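DNA repair protein rhp9/CRB2 (Schizosaccharomyces pombe, PDB 2FHD) recognises methylated histone H4 through its tandem tudor domains in a methylation-state-specific way, and serves DNA repair. Local coordinates at the interface of chains A and B and the interface of chains C and A. Numbering follows the deposited sequence. Chains: chain A/B/C, DNA repair protein rhp9/CRB2.

Contact 1: the interface of chains A and B. Residues chain A 3, 47, 94-96; chain B 147, 149.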
HETATM    1  N   MSE A   3      -3.926  -6.228   4.863  1.00 51.86           N
HETATM    2  CA  MSE A   3      -3.807  -7.337   5.858  1.00 52.42           C
HETATM    3  C   MSE A   3      -2.841  -8.484   5.576  1.00 51.83           C
HETATM    4  O   MSE A   3      -3.108  -9.468   4.906  1.00 52.92           O
HETATM    5  CB  MSE A   3      -5.131  -7.788   6.462  1.00 54.72           C
HETATM    6  CG  MSE A   3      -5.111  -7.919   8.004  1.00 57.83           C
HETATM    7 SE   MSE A   3      -4.907  -6.086   8.977  1.00 68.60          SE
HETATM    8  CE  MSE A   3      -3.606  -6.768  10.546  1.00 57.42           C
ATOM      9  N   ASP A  47      -5.063  -3.187  13.010  1.00 28.04           N
ATOM     10  CA  ASP A  47      -6.098  -4.170  12.636  1.00 30.66           C
ATOM     11  C   ASP A  47      -7.052  -3.551  11.573  1.00 31.50           C
ATOM     12  O   ASP A  47      -7.735  -4.290  10.871  1.00 30.87           O
ATOM     13  CB  ASP A  47      -6.838  -4.729  13.896  1.00 28.64           C
ATOM     14  CG  ASP A  47      -5.927  -5.677  14.746  1.00 31.45           C
ATOM     15  OD1 ASP A  47      -4.841  -6.091  14.232  1.00 33.05           O
ATOM     16  OD2 ASP A  47      -6.273  -6.031  15.923  1.00 33.09           O
ATOM     17  N   SER A  94      -8.351 -15.657  12.422  1.00 43.15           N
ATOM     18  CA  SER A  94      -7.607 -14.663  11.702  1.00 41.67           C
ATOM     19  C   SER A  94      -6.593 -13.911  12.612  1.00 40.20           C
ATOM     20  O   SER A  94      -6.773 -13.809  13.826  1.00 40.55           O
ATOM     21  CB  SER A  94      -8.630 -13.688  11.136  1.00 40.83           C
ATOM     22  OG  SER A  94      -8.256 -12.382  11.487  1.00 47.25           O
ATOM     23  N   LEU A  95      -5.561 -13.348  12.010  1.00 37.38           N
ATOM     24  CA  LEU A  95      -4.544 -12.613  12.744  1.00 35.98           C
ATOM     25  C   LEU A  95      -5.079 -11.479  13.666  1.00 34.52           C
ATOM     26  O   LEU A  95      -4.635 -11.323  14.788  1.00 32.84           O
ATOM     27  CB  LEU A  95      -3.571 -12.001  11.730  1.00 35.37           C
ATOM     28  CG  LEU A  95      -2.093 -12.066  11.926  1.00 33.45           C
ATOM     29  CD1 LEU A  95      -1.616 -13.325  12.685  1.00 28.03           C
ATOM     30  CD2 LEU A  95      -1.430 -11.926  10.550  1.00 28.71           C
ATOM     31  N   ILE A  96      -6.035 -10.700  13.182  1.00 33.80           N
ATOM     32  CA  ILE A  96      -6.579  -9.611  14.004  1.00 34.26           C
ATOM     33  C   ILE A  96      -7.337 -10.113  15.280  1.00 31.68           C
ATOM     34  O   ILE A  96      -7.536  -9.357  16.195  1.00 33.01           O
ATOM     35  CB  ILE A  96      -7.382  -8.549  13.156  1.00 34.59           C
ATOM     36  CG1 ILE A  96      -8.548  -9.155  12.398  1.00 38.20           C
ATOM     37  CG2 ILE A  96      -6.547  -7.986  11.975  1.00 32.21           C
ATOM     38  CD1 ILE A  96      -9.112  -8.114  11.408  1.00 37.40           C
TER
ATOM     39  N   PHE B 147      -5.823 -11.247   2.660  1.00 49.94           N
ATOM     40  CA  PHE B 147      -6.677 -11.193   3.901  1.00 51.00           C
ATOM     41  C   PHE B 147      -7.308  -9.794   4.064  1.00 52.07           C
ATOM     42  O   PHE B 147      -6.787  -8.891   4.662  1.00 51.72           O
ATOM     43  CB  PHE B 147      -5.976 -11.753   5.170  1.00 53.04           C
ATOM     44  CG  PHE B 147      -6.701 -11.466   6.516  1.00 53.23           C
ATOM     45  CD1 PHE B 147      -7.962 -10.802   6.574  1.00 58.17           C
ATOM     46  CD2 PHE B 147      -6.103 -11.878   7.732  1.00 55.28           C
ATOM     47  CE1 PHE B 147      -8.623 -10.505   7.819  1.00 57.41           C
ATOM     48  CE2 PHE B 147      -6.719 -11.592   8.977  1.00 58.16           C
ATOM     49  CZ  PHE B 147      -8.008 -10.910   9.023  1.00 58.73           C
ATOM     50  N   GLU B 149      -8.912  -6.597   5.028  1.00 56.81           N
ATOM     51  CA  GLU B 149      -9.215  -5.800   6.211  1.00 57.89           C
ATOM     52  C   GLU B 149     -10.673  -5.242   6.367  1.00 57.90           C
ATOM     53  O   GLU B 149     -11.085  -4.298   5.658  1.00 57.41           O
ATOM     54  CB  GLU B 149      -8.194  -4.657   6.220  1.00 59.40           C
ATOM     55  CG  GLU B 149      -8.367  -3.617   7.274  1.00 59.48           C
ATOM     56  CD  GLU B 149      -9.037  -4.155   8.479  1.00 62.85           C
ATOM     57  OE1 GLU B 149      -8.854  -5.349   8.800  1.00 66.40           O
ATOM     58  OE2 GLU B 149      -9.790  -3.373   9.098  1.00 68.96           O
TER
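B:Phe147 lays one face of its ring under A:Met3 and points CZ toward A:Ser94 and A:Ile96, losing 96 Å² of surface to chain A, far more than B:Glu149 with 28 Å². This is a homotypic interface built here by the C-terminal segment of chain B, and the two-fold relation repeats it with the chains exchanged. The packed part is the ring. CG of A:Met3, a selenomethionine, stands over one face, 4.0 Å from the centroid, a CH-pi contact between side chains that lie alongside and point the same way. At the far end, CZ of B:Phe147 is 3.5 Å from CB of A:Ser94 and 3.8 Å from CD1 of A:Ile96, which crosses the ring obliquely. A chi1 of 168° turns B:Phe147 CG away from its own backbone N and carries the ring along this row. Very short approaches of A:Met3 CB and A:Ser94 OG to B:Phe147 are doubtful and support no argument. The looser part lies at B:Glu149, judged by the small areas hidden, 28 Å² there and 3 Å² on A:Asp47. The B:Glu149 carboxylate is modelled against the carbonyl O of A:Asp47, OE1 at 2.6 Å, a clash of acceptors that carries no argument. The contact appears to hold the C-terminal segment against a neighbouring copy in the crystal, although the structure alone does not show that this pairing forms in solution.

Contact 2: the interface of chains C and A. Residues chain C 47-48; chain A 130-131, 133.
A polar interface between two copies of the protein, not an exact two-fold, joins the C:Asp47-C:Asp48 loop to A:Arg130, A:Arg131 and A:Gln133; within the deposited assembly it links chains C and A, and it may be a lattice contact. C:Asp48 is central, with 82 Å² of its surface hidden. Its carboxylate oxygen OD2 forms a salt bridge with A:Arg130 NH2 at 3.3 Å, but from above: OD2 stands 3.2 Å over one face of the guanidinium, toward the rim, and the two planes are turned 43° apart. The charges thus meet obliquely across a face, without the coplanar pairing of a bidentate bridge. A:Arg131 approaches the loop differently. Bends at chi2 (-63°) and chi3 (-82°) fold its chain back, laying the guanidinium over the peptide link of the two aspartates, with C:Asp48 N 3.7 Å above its centre. Its NH1 packs 3.5 Å from CA of C:Asp48 and its NH2 comes to 3.4 Å from the carbonyl O of C:Asp47; the group appears to cover the peptide more than to bond it. Beside it, A:Gln133 NE2 lies 3.8 Å from C:Asp48 CB. With A:Arg131 cut back to alanine, the C:Asp47-C:Asp48 peptide is likely to lose its cover, and the A:Gln133 amide the guanidinium at whose edge it lies. In this crystal the patch holds a tudor-domain loop against the segment following helix 126-129 of another copy; whether it does so in the cell the structure alone does not show.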
ATOM      1  N   ASP C  47      10.807   3.142  39.434  1.00 36.79           N
ATOM      2  CA  ASP C  47      10.241   1.854  39.878  1.00 39.97           C
ATOM      3  C   ASP C  47      10.218   0.733  38.793  1.00 42.36           C
ATOM      4  O   ASP C  47      10.404  -0.419  39.132  1.00 42.53           O
ATOM      5  CB  ASP C  47       8.886   2.061  40.573  1.00 38.21           C
ATOM      6  CG  ASP C  47       9.023   2.860  41.898  1.00 39.58           C
ATOM      7  OD1 ASP C  47      10.202   3.049  42.377  1.00 39.27           O
ATOM      8  OD2 ASP C  47       7.957   3.294  42.440  1.00 36.62           O
ATOM      9  N   ASP C  48      10.101   1.064  37.502  1.00 45.48           N
ATOM     10  CA  ASP C  48      10.464   0.030  36.465  1.00 48.22           C
ATOM     11  C   ASP C  48      11.956  -0.292  36.420  1.00 49.42           C
ATOM     12  O   ASP C  48      12.371  -1.101  35.613  1.00 50.68           O
ATOM     13  CB  ASP C  48      10.015   0.419  35.045  1.00 49.08           C
ATOM     14  CG  ASP C  48      10.608   1.760  34.585  1.00 51.25           C
ATOM     15  OD1 ASP C  48      11.703   2.103  35.074  1.00 54.97           O
ATOM     16  OD2 ASP C  48       9.976   2.454  33.751  1.00 48.79           O
TER
ATOM     17  N   ARG A 130       4.289   1.227  30.617  1.00 35.87           N
ATOM     18  CA  ARG A 130       5.620   1.351  31.211  1.00 39.67           C
ATOM     19  C   ARG A 130       5.857   0.317  32.307  1.00 39.43           C
ATOM     20  O   ARG A 130       7.016  -0.061  32.637  1.00 39.01           O
ATOM     21  CB  ARG A 130       6.012   2.816  31.590  1.00 39.65           C
ATOM     22  CG  ARG A 130       5.138   3.511  32.548  1.00 44.63           C
ATOM     23  CD  ARG A 130       5.726   4.907  32.947  1.00 44.91           C
ATOM     24  NE  ARG A 130       6.544   4.827  34.190  1.00 48.47           N
ATOM     25  CZ  ARG A 130       7.812   5.158  34.185  1.00 48.51           C
ATOM     26  NH1 ARG A 130       8.291   5.576  33.025  1.00 47.15           N
ATOM     27  NH2 ARG A 130       8.587   5.061  35.280  1.00 48.21           N
ATOM     28  N   ARG A 131       4.769  -0.266  32.778  1.00 39.51           N
ATOM     29  CA  ARG A 131       4.921  -1.307  33.771  1.00 39.76           C
ATOM     30  C   ARG A 131       4.785  -2.761  33.276  1.00 38.58           C
ATOM     31  O   ARG A 131       4.906  -3.686  34.009  1.00 39.75           O
ATOM     32  CB  ARG A 131       4.113  -0.932  35.003  1.00 41.63           C
ATOM     33  CG  ARG A 131       4.563   0.584  35.510  1.00 43.42           C
ATOM     34  CD  ARG A 131       6.086   0.708  35.973  1.00 47.27           C
ATOM     35  NE  ARG A 131       6.301   0.249  37.352  1.00 52.72           N
ATOM     36  CZ  ARG A 131       6.935  -0.882  37.723  1.00 58.66           C
ATOM     37  NH1 ARG A 131       7.480  -1.743  36.834  1.00 58.92           N
ATOM     38  NH2 ARG A 131       7.041  -1.165  39.018  1.00 58.85           N
ATOM     39  N   GLN A 133       6.447  -5.770  32.312  1.00 37.40           N
ATOM     40  CA  GLN A 133       7.811  -6.310  32.366  1.00 36.54           C
ATOM     41  C   GLN A 133       7.811  -7.566  31.550  1.00 33.57           C
ATOM     42  O   GLN A 133       6.780  -8.208  31.473  1.00 33.29           O
ATOM     43  CB  GLN A 133       8.138  -6.653  33.825  1.00 37.94           C
ATOM     44  CG  GLN A 133       7.957  -5.456  34.795  1.00 46.87           C
ATOM     45  CD  GLN A 133       8.754  -4.244  34.343  1.00 55.59           C
ATOM     46  OE1 GLN A 133       9.772  -4.422  33.663  1.00 60.54           O
ATOM     47  NE2 GLN A 133       8.297  -3.004  34.692  1.00 55.78           N
TER

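Contact 3: the interface of chains C and A. Residues chain C 16, 20, 22, 24, 46, 48, 73; chain A 127, 130.
A:Val127, in helix 126-129, and A:Arg130 just after it have near-helical backbones, and both side chains face chain C, where C:Tyr24 lies extended in strand 23-30. A:Arg130 enters a pocket of C:Phe16, C:Tyr24, C:Phe46 and C:Asp48, with 127 Å² hidden. Its guanidinium stacks on C:Tyr24, the planes 9° apart, and NE stands over the ring 3.7 Å from the centroid, a cation-pi contact. C:Asp48 takes the opposite guanidinium face, which leaves the group sandwiched between an aromatic ring and a carboxylate. C:Phe16 receives NH1 over its face, 4.0 Å from the centroid, with the guanidinium turned steeply to the ring. C:Phe46 adds a steep wall, its CD2 3.9 Å from A:Arg130 NH2. The C:Tyr24 hydroxyl OH donates to the carbonyl O of C:Pro20 at 3.2 Å, from above the carbonyl plane, and would limit movement of the ring; CB of C:Phe22 backs its other face. A:Val127 packs beside this pocket, CG1 lying 3.7 Å from C:Tyr24 OH and 4.1 Å from C:Phe22 CE2. Three aromatic residues and an acid make a typical tudor-domain cage for methylated lysine. In this family such a cage is likely to read the histone H4 mark, and the arginine of the neighbouring copy probably occupies the peptide-binding pocket, mimicking its cationic guest.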
ATOM      1  N   PHE C  16      10.417  12.286  34.181  1.00 33.29           N
ATOM      2  CA  PHE C  16      10.850  11.302  33.161  1.00 34.89           C
ATOM      3  C   PHE C  16      11.017  12.024  31.814  1.00 36.64           C
ATOM      4  O   PHE C  16      10.111  12.683  31.350  1.00 36.75           O
ATOM      5  CB  PHE C  16       9.915  10.089  33.114  1.00 35.29           C
ATOM      6  CG  PHE C  16      10.261   9.070  32.046  1.00 36.99           C
ATOM      7  CD1 PHE C  16      11.461   8.344  32.101  1.00 41.62           C
ATOM      8  CD2 PHE C  16       9.399   8.850  30.985  1.00 33.07           C
ATOM      9  CE1 PHE C  16      11.812   7.402  31.061  1.00 41.14           C
ATOM     10  CE2 PHE C  16       9.710   7.930  29.976  1.00 38.41           C
ATOM     11  CZ  PHE C  16      10.904   7.188  30.001  1.00 37.16           C
ATOM     12  N   PRO C  20       5.597   8.969  28.207  1.00 33.14           N
ATOM     13  CA  PRO C  20       5.116  10.368  28.360  1.00 33.37           C
ATOM     14  C   PRO C  20       5.839  11.009  29.530  1.00 32.14           C
ATOM     15  O   PRO C  20       6.298  10.299  30.418  1.00 34.20           O
ATOM     16  CB  PRO C  20       3.608  10.215  28.663  1.00 32.58           C
ATOM     17  CG  PRO C  20       3.367   8.717  28.945  1.00 31.61           C
ATOM     18  CD  PRO C  20       4.706   8.007  28.886  1.00 33.44           C
ATOM     19  N   PHE C  22       6.156  12.852  32.729  1.00 31.02           N
ATOM     20  CA  PHE C  22       5.481  13.212  33.953  1.00 28.19           C
ATOM     21  C   PHE C  22       6.546  12.945  34.982  1.00 28.03           C
ATOM     22  O   PHE C  22       7.638  12.393  34.662  1.00 25.88           O
ATOM     23  CB  PHE C  22       4.318  12.267  34.238  1.00 27.04           C
ATOM     24  CG  PHE C  22       3.182  12.362  33.252  1.00 28.40           C
ATOM     25  CD1 PHE C  22       2.406  13.525  33.178  1.00 28.43           C
ATOM     26  CD2 PHE C  22       2.828  11.253  32.441  1.00 26.36           C
ATOM     27  CE1 PHE C  22       1.268  13.636  32.255  1.00 29.00           C
ATOM     28  CE2 PHE C  22       1.736  11.344  31.546  1.00 27.55           C
ATOM     29  CZ  PHE C  22       0.957  12.550  31.438  1.00 26.73           C
ATOM     30  N   TYR C  24       7.339  10.692  38.209  1.00 27.33           N
ATOM     31  CA  TYR C  24       7.057   9.419  38.722  1.00 28.65           C
ATOM     32  C   TYR C  24       7.892   9.200  39.985  1.00 28.87           C
ATOM     33  O   TYR C  24       8.930   9.858  40.180  1.00 29.46           O
ATOM     34  CB  TYR C  24       7.384   8.314  37.672  1.00 28.51           C
ATOM     35  CG  TYR C  24       6.650   8.369  36.339  1.00 28.57           C
ATOM     36  CD1 TYR C  24       5.348   7.829  36.171  1.00 29.46           C
ATOM     37  CD2 TYR C  24       7.296   8.853  35.212  1.00 31.81           C
ATOM     38  CE1 TYR C  24       4.684   7.846  34.887  1.00 23.07           C
ATOM     39  CE2 TYR C  24       6.672   8.873  33.965  1.00 30.75           C
ATOM     40  CZ  TYR C  24       5.372   8.349  33.826  1.00 27.25           C
ATOM     41  OH  TYR C  24       4.846   8.428  32.586  1.00 31.70           O
ATOM     42  N   PHE C  46      13.947   4.864  38.811  1.00 32.27           N
ATOM     43  CA  PHE C  46      12.506   4.672  38.646  1.00 32.66           C
ATOM     44  C   PHE C  46      12.052   3.253  39.022  1.00 34.11           C
ATOM     45  O   PHE C  46      12.818   2.284  38.985  1.00 33.95           O
ATOM     46  CB  PHE C  46      12.100   4.977  37.228  1.00 31.42           C
ATOM     47  CG  PHE C  46      12.084   6.435  36.890  1.00 32.91           C
ATOM     48  CD1 PHE C  46      13.091   6.986  36.079  1.00 30.94           C
ATOM     49  CD2 PHE C  46      11.042   7.278  37.356  1.00 31.93           C
ATOM     50  CE1 PHE C  46      13.045   8.343  35.718  1.00 32.64           C
ATOM     51  CE2 PHE C  46      11.023   8.657  37.050  1.00 29.54           C
ATOM     52  CZ  PHE C  46      12.019   9.175  36.212  1.00 35.10           C
ATOM     53  N   ASP C  48      10.101   1.064  37.502  1.00 45.48           N
ATOM     54  CA  ASP C  48      10.464   0.030  36.465  1.00 48.22           C
ATOM     55  C   ASP C  48      11.956  -0.292  36.420  1.00 49.42           C
ATOM     56  O   ASP C  48      12.371  -1.101  35.613  1.00 50.68           O
ATOM     57  CB  ASP C  48      10.015   0.419  35.045  1.00 49.08           C
ATOM     58  CG  ASP C  48      10.608   1.760  34.585  1.00 51.25           C
ATOM     59  OD1 ASP C  48      11.703   2.103  35.074  1.00 54.97           O
ATOM     60  OD2 ASP C  48       9.976   2.454  33.751  1.00 48.79           O
ATOM     61  N   THR C  73      -1.997   5.779  37.581  1.00 24.57           N
ATOM     62  CA  THR C  73      -1.864   4.757  36.511  1.00 26.43           C
ATOM     63  C   THR C  73      -3.123   3.809  36.454  1.00 27.51           C
ATOM     64  O   THR C  73      -3.527   3.344  35.392  1.00 27.88           O
ATOM     65  CB  THR C  73      -0.541   4.089  36.908  1.00 25.24           C
ATOM     66  OG1 THR C  73       0.586   4.480  36.123  1.00 32.74           O
ATOM     67  CG2 THR C  73      -0.524   2.848  37.643  1.00 18.81           C
TER
ATOM     68  N   VAL A 127       1.002   5.071  29.931  1.00 26.48           N
ATOM     69  CA  VAL A 127       1.448   4.983  31.356  1.00 25.82           C
ATOM     70  C   VAL A 127       1.300   3.588  31.923  1.00 25.76           C
ATOM     71  O   VAL A 127       2.005   3.173  32.813  1.00 26.15           O
ATOM     72  CB  VAL A 127       0.754   5.984  32.379  1.00 26.18           C
ATOM     73  CG1 VAL A 127       1.278   7.374  32.264  1.00 22.84           C
ATOM     74  CG2 VAL A 127      -0.740   5.922  32.355  1.00 24.38           C
ATOM     75  N   ARG A 130       4.289   1.227  30.617  1.00 35.87           N
ATOM     76  CA  ARG A 130       5.620   1.351  31.211  1.00 39.67           C
ATOM     77  C   ARG A 130       5.857   0.317  32.307  1.00 39.43           C
ATOM     78  O   ARG A 130       7.016  -0.061  32.637  1.00 39.01           O
ATOM     79  CB  ARG A 130       6.012   2.816  31.590  1.00 39.65           C
ATOM     80  CG  ARG A 130       5.138   3.511  32.548  1.00 44.63           C
ATOM     81  CD  ARG A 130       5.726   4.907  32.947  1.00 44.91           C
ATOM     82  NE  ARG A 130       6.544   4.827  34.190  1.00 48.47           N
ATOM     83  CZ  ARG A 130       7.812   5.158  34.185  1.00 48.51           C
ATOM     84  NH1 ARG A 130       8.291   5.576  33.025  1.00 47.15           N
ATOM     85  NH2 ARG A 130       8.587   5.061  35.280  1.00 48.21           N
TER

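Contacts 2 and 3 belong to one interface: their C-alpha centres lie about 8 Å apart and they share C:Asp48 and A:Arg130, so the loop patch appears to border the pocket in which that arginine sits. Contact 1 is remote, its C-alpha centre about 30 Å from that of contact 2 and 32 Å from that of contact 3, and shares no residue of the same chain with either. Chain A thus uses separate surfaces for chains B and C. Residue 47 recurs, from chain A in contact 1 and chain C in contact 2. Both pairings occur within the deposited six-copy assembly, whose relevance in the cell the structure alone does not show.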